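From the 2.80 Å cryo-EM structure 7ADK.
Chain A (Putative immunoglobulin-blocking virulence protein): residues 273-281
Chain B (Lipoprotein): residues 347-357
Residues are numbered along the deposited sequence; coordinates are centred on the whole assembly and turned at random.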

# COMPACT_ATOMS: atom_id res chain seq x y z
N LEU A 273 11.16 -53.62 21.95
CA LEU A 273 11.80 -52.32 21.75
C LEU A 273 10.80 -51.16 21.69
O LEU A 273 11.16 -50.05 22.08
CB LEU A 273 12.67 -52.40 20.48
CG LEU A 273 13.66 -51.24 20.30
CD1 LEU A 273 14.92 -51.40 21.14
CD2 LEU A 273 14.11 -51.17 18.85
N LYS A 274 9.54 -51.40 21.32
CA LYS A 274 8.43 -50.43 21.33
C LYS A 274 8.32 -49.62 22.63
O LYS A 274 8.06 -48.43 22.59
CB LYS A 274 7.13 -51.21 21.04
CG LYS A 274 5.83 -50.41 21.18
CD LYS A 274 5.71 -49.25 20.17
CE LYS A 274 4.72 -48.18 20.59
NZ LYS A 274 3.35 -48.68 20.72
N SER A 275 8.56 -50.27 23.76
CA SER A 275 8.58 -49.64 25.10
C SER A 275 9.80 -48.74 25.39
O SER A 275 9.79 -48.00 26.36
CB SER A 275 8.48 -50.74 26.16
OG SER A 275 9.64 -51.55 26.20
N LYS A 276 10.85 -48.79 24.56
CA LYS A 276 12.19 -48.25 24.86
C LYS A 276 12.55 -47.00 24.03
O LYS A 276 13.73 -46.68 23.91
CB LYS A 276 13.25 -49.36 24.73
CG LYS A 276 12.94 -50.71 25.43
CD LYS A 276 12.65 -50.61 26.94
CE LYS A 276 13.86 -50.24 27.81
NZ LYS A 276 14.74 -51.38 28.08
N PHE A 277 11.57 -46.28 23.47
CA PHE A 277 11.80 -45.05 22.71
C PHE A 277 11.41 -43.78 23.48
O PHE A 277 10.38 -43.71 24.15
CB PHE A 277 11.10 -45.11 21.35
CG PHE A 277 11.82 -45.99 20.36
CD1 PHE A 277 13.06 -45.59 19.84
CD2 PHE A 277 11.27 -47.22 19.97
CE1 PHE A 277 13.74 -46.40 18.92
CE2 PHE A 277 11.95 -48.03 19.04
CZ PHE A 277 13.18 -47.62 18.52
N GLN A 278 12.26 -42.76 23.36
CA GLN A 278 12.18 -41.51 24.13
C GLN A 278 11.24 -40.44 23.55
O GLN A 278 10.90 -39.47 24.23
CB GLN A 278 13.59 -40.91 24.30
CG GLN A 278 14.49 -41.71 25.26
CD GLN A 278 14.87 -43.09 24.75
OE1 GLN A 278 15.25 -43.28 23.60
NE2 GLN A 278 14.75 -44.12 25.55
N THR A 279 10.84 -40.56 22.28
CA THR A 279 10.03 -39.57 21.54
C THR A 279 9.25 -40.31 20.46
O THR A 279 9.79 -41.27 19.91
CB THR A 279 10.93 -38.52 20.87
OG1 THR A 279 11.90 -37.96 21.73
CG2 THR A 279 10.18 -37.33 20.27
N LYS A 280 8.06 -39.84 20.06
CA LYS A 280 7.29 -40.50 18.99
C LYS A 280 8.06 -40.58 17.67
O LYS A 280 8.18 -41.66 17.13
CB LYS A 280 5.92 -39.85 18.81
CG LYS A 280 4.94 -40.08 19.97
CD LYS A 280 4.60 -41.56 20.22
CE LYS A 280 5.52 -42.25 21.23
NZ LYS A 280 5.18 -43.65 21.43
N ASN A 281 8.67 -39.49 17.21
CA ASN A 281 9.49 -39.46 15.99
C ASN A 281 10.66 -40.45 16.03
O ASN A 281 10.86 -41.17 15.06
CB ASN A 281 9.97 -38.03 15.67
CG ASN A 281 8.91 -37.12 15.06
OD1 ASN A 281 7.99 -37.55 14.38
ND2 ASN A 281 9.00 -35.84 15.28
N TYR B 347 -1.57 -38.75 23.95
CA TYR B 347 -2.68 -39.56 23.41
C TYR B 347 -2.30 -41.01 22.98
O TYR B 347 -3.05 -41.95 23.25
CB TYR B 347 -3.29 -38.78 22.23
CG TYR B 347 -4.47 -39.42 21.51
CD1 TYR B 347 -5.57 -39.88 22.24
CD2 TYR B 347 -4.48 -39.49 20.11
CE1 TYR B 347 -6.68 -40.45 21.58
CE2 TYR B 347 -5.58 -40.06 19.43
CZ TYR B 347 -6.68 -40.54 20.17
OH TYR B 347 -7.75 -41.08 19.54
N GLU B 348 -1.14 -41.21 22.36
CA GLU B 348 -0.68 -42.46 21.70
C GLU B 348 0.42 -43.23 22.46
O GLU B 348 1.34 -43.80 21.86
CB GLU B 348 -0.27 -42.15 20.24
CG GLU B 348 -1.35 -41.52 19.35
CD GLU B 348 -2.43 -42.50 18.87
OE1 GLU B 348 -2.99 -42.28 17.79
OE2 GLU B 348 -2.73 -43.51 19.54
N ASP B 349 0.40 -43.22 23.80
CA ASP B 349 1.46 -43.77 24.67
C ASP B 349 0.97 -44.85 25.66
O ASP B 349 1.27 -44.83 26.85
CB ASP B 349 2.22 -42.64 25.37
CG ASP B 349 3.06 -41.77 24.45
OD1 ASP B 349 3.65 -42.27 23.48
OD2 ASP B 349 3.21 -40.57 24.76
N GLU B 350 0.22 -45.83 25.17
CA GLU B 350 -0.31 -46.97 25.92
C GLU B 350 0.76 -47.97 26.43
O GLU B 350 0.48 -48.71 27.37
CB GLU B 350 -1.40 -47.68 25.09
CG GLU B 350 -0.99 -48.28 23.73
CD GLU B 350 -1.13 -47.34 22.51
OE1 GLU B 350 -1.03 -46.11 22.65
OE2 GLU B 350 -1.32 -47.85 21.39
N VAL B 351 1.95 -47.99 25.82
CA VAL B 351 3.07 -48.88 26.16
C VAL B 351 4.38 -48.10 26.24
O VAL B 351 5.16 -48.28 27.17
CB VAL B 351 3.18 -50.03 25.13
CG1 VAL B 351 4.41 -50.91 25.35
CG2 VAL B 351 1.95 -50.94 25.18
N SER B 352 4.60 -47.20 25.28
CA SER B 352 5.81 -46.37 25.19
C SER B 352 6.04 -45.54 26.46
O SER B 352 5.13 -44.90 26.97
CB SER B 352 5.71 -45.46 23.96
OG SER B 352 5.41 -46.21 22.81
N GLN B 353 7.27 -45.55 26.96
CA GLN B 353 7.64 -44.87 28.20
C GLN B 353 7.41 -43.36 28.11
O GLN B 353 7.67 -42.74 27.07
CB GLN B 353 9.09 -45.21 28.60
CG GLN B 353 10.19 -44.51 27.77
CD GLN B 353 11.59 -45.05 28.01
OE1 GLN B 353 11.80 -46.16 28.47
NE2 GLN B 353 12.62 -44.30 27.69
N ILE B 354 6.87 -42.77 29.19
CA ILE B 354 6.53 -41.35 29.25
C ILE B 354 7.75 -40.56 29.72
O ILE B 354 7.83 -40.04 30.82
CB ILE B 354 5.25 -41.04 30.06
CG1 ILE B 354 4.10 -42.05 29.92
CG2 ILE B 354 4.76 -39.63 29.65
CD1 ILE B 354 3.53 -42.18 28.52
N ASP B 355 8.74 -40.46 28.83
CA ASP B 355 9.89 -39.56 29.00
C ASP B 355 9.44 -38.10 29.19
O ASP B 355 10.05 -37.29 29.89
CB ASP B 355 10.76 -39.73 27.75
CG ASP B 355 12.16 -39.12 27.87
OD1 ASP B 355 12.65 -38.89 28.99
OD2 ASP B 355 12.79 -38.92 26.81
N ARG B 356 8.27 -37.78 28.62
CA ARG B 356 7.61 -36.48 28.61
C ARG B 356 7.23 -35.95 29.99
O ARG B 356 7.09 -34.74 30.12
CB ARG B 356 6.38 -36.60 27.71
CG ARG B 356 5.93 -35.26 27.13
CD ARG B 356 4.76 -35.39 26.15
NE ARG B 356 5.05 -36.37 25.08
CZ ARG B 356 4.62 -37.61 25.00
NH1 ARG B 356 3.81 -38.15 25.85
NH2 ARG B 356 5.01 -38.37 24.03
N GLU B 357 7.11 -36.78 31.02
CA GLU B 357 6.83 -36.31 32.39
C GLU B 357 7.90 -35.33 32.90
O GLU B 357 7.61 -34.44 33.69
CB GLU B 357 6.72 -37.48 33.38
CG GLU B 357 5.65 -38.54 33.09
CD GLU B 357 4.20 -38.04 33.06
OE1 GLU B 357 3.92 -36.91 33.39
OE2 GLU B 357 3.30 -38.83 32.74

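A carboxylate at a protein interface can serve two cations at once, one from its own chain and one from the partner, and the contact between these two largely irregular stretches illustrates the point. Within chain B, Asp B349 is anchored by Arg B356: NH1 and NH2 of the arginine donate to the same carboxylate oxygen, Asp B349 OD2, at 2.7 and 2.9 Å, forming a salt bridge. That leaves Asp B349 OD1 free to face the partner protein, and Lys A280 takes it. The lysine leaves its backbone sideways, but its end swings nearer chain B, bringing Lys A280 NZ within 2.9 Å of Asp B349 OD1. The pair is a salt bridge, although the hydrogen bond within it is weak. One carboxylate is thus shared between a cation of its own chain and one from across the interface, each on a separate oxygen.

Ser B352 sits beside this cluster, its OG 2.9 Å from Lys A280 NZ. The same hydroxyl donates a weak hydrogen bond, 3.5 Å long, to the backbone carbonyl Lys A274 O. Here the chains run close, with Ser A275 CA and Ser B352 CA 4.3 Å apart, and Val B351 adds an apolar touch, its CG1 lying 4.2 Å from Ser A275 CB.

Farther along, the bonds that can be assigned are fewer. Gln A278 NE2 spends a weak hydrogen bond within its own chain, on Lys A276 O at 3.2 Å. The side chain of Gln B353 reaches into this region, and 82 Å² of the residue is covered by chain A's stretch; its CG lies 3.7 Å from Phe A277 O. Asp B355 points toward chain A, yet its OD2 stops 3.2 Å from Gln A278 O; both atoms are acceptors, so this proximity supplies no hydrogen bond. Closeness alone, the example shows, does not satisfy a polar atom.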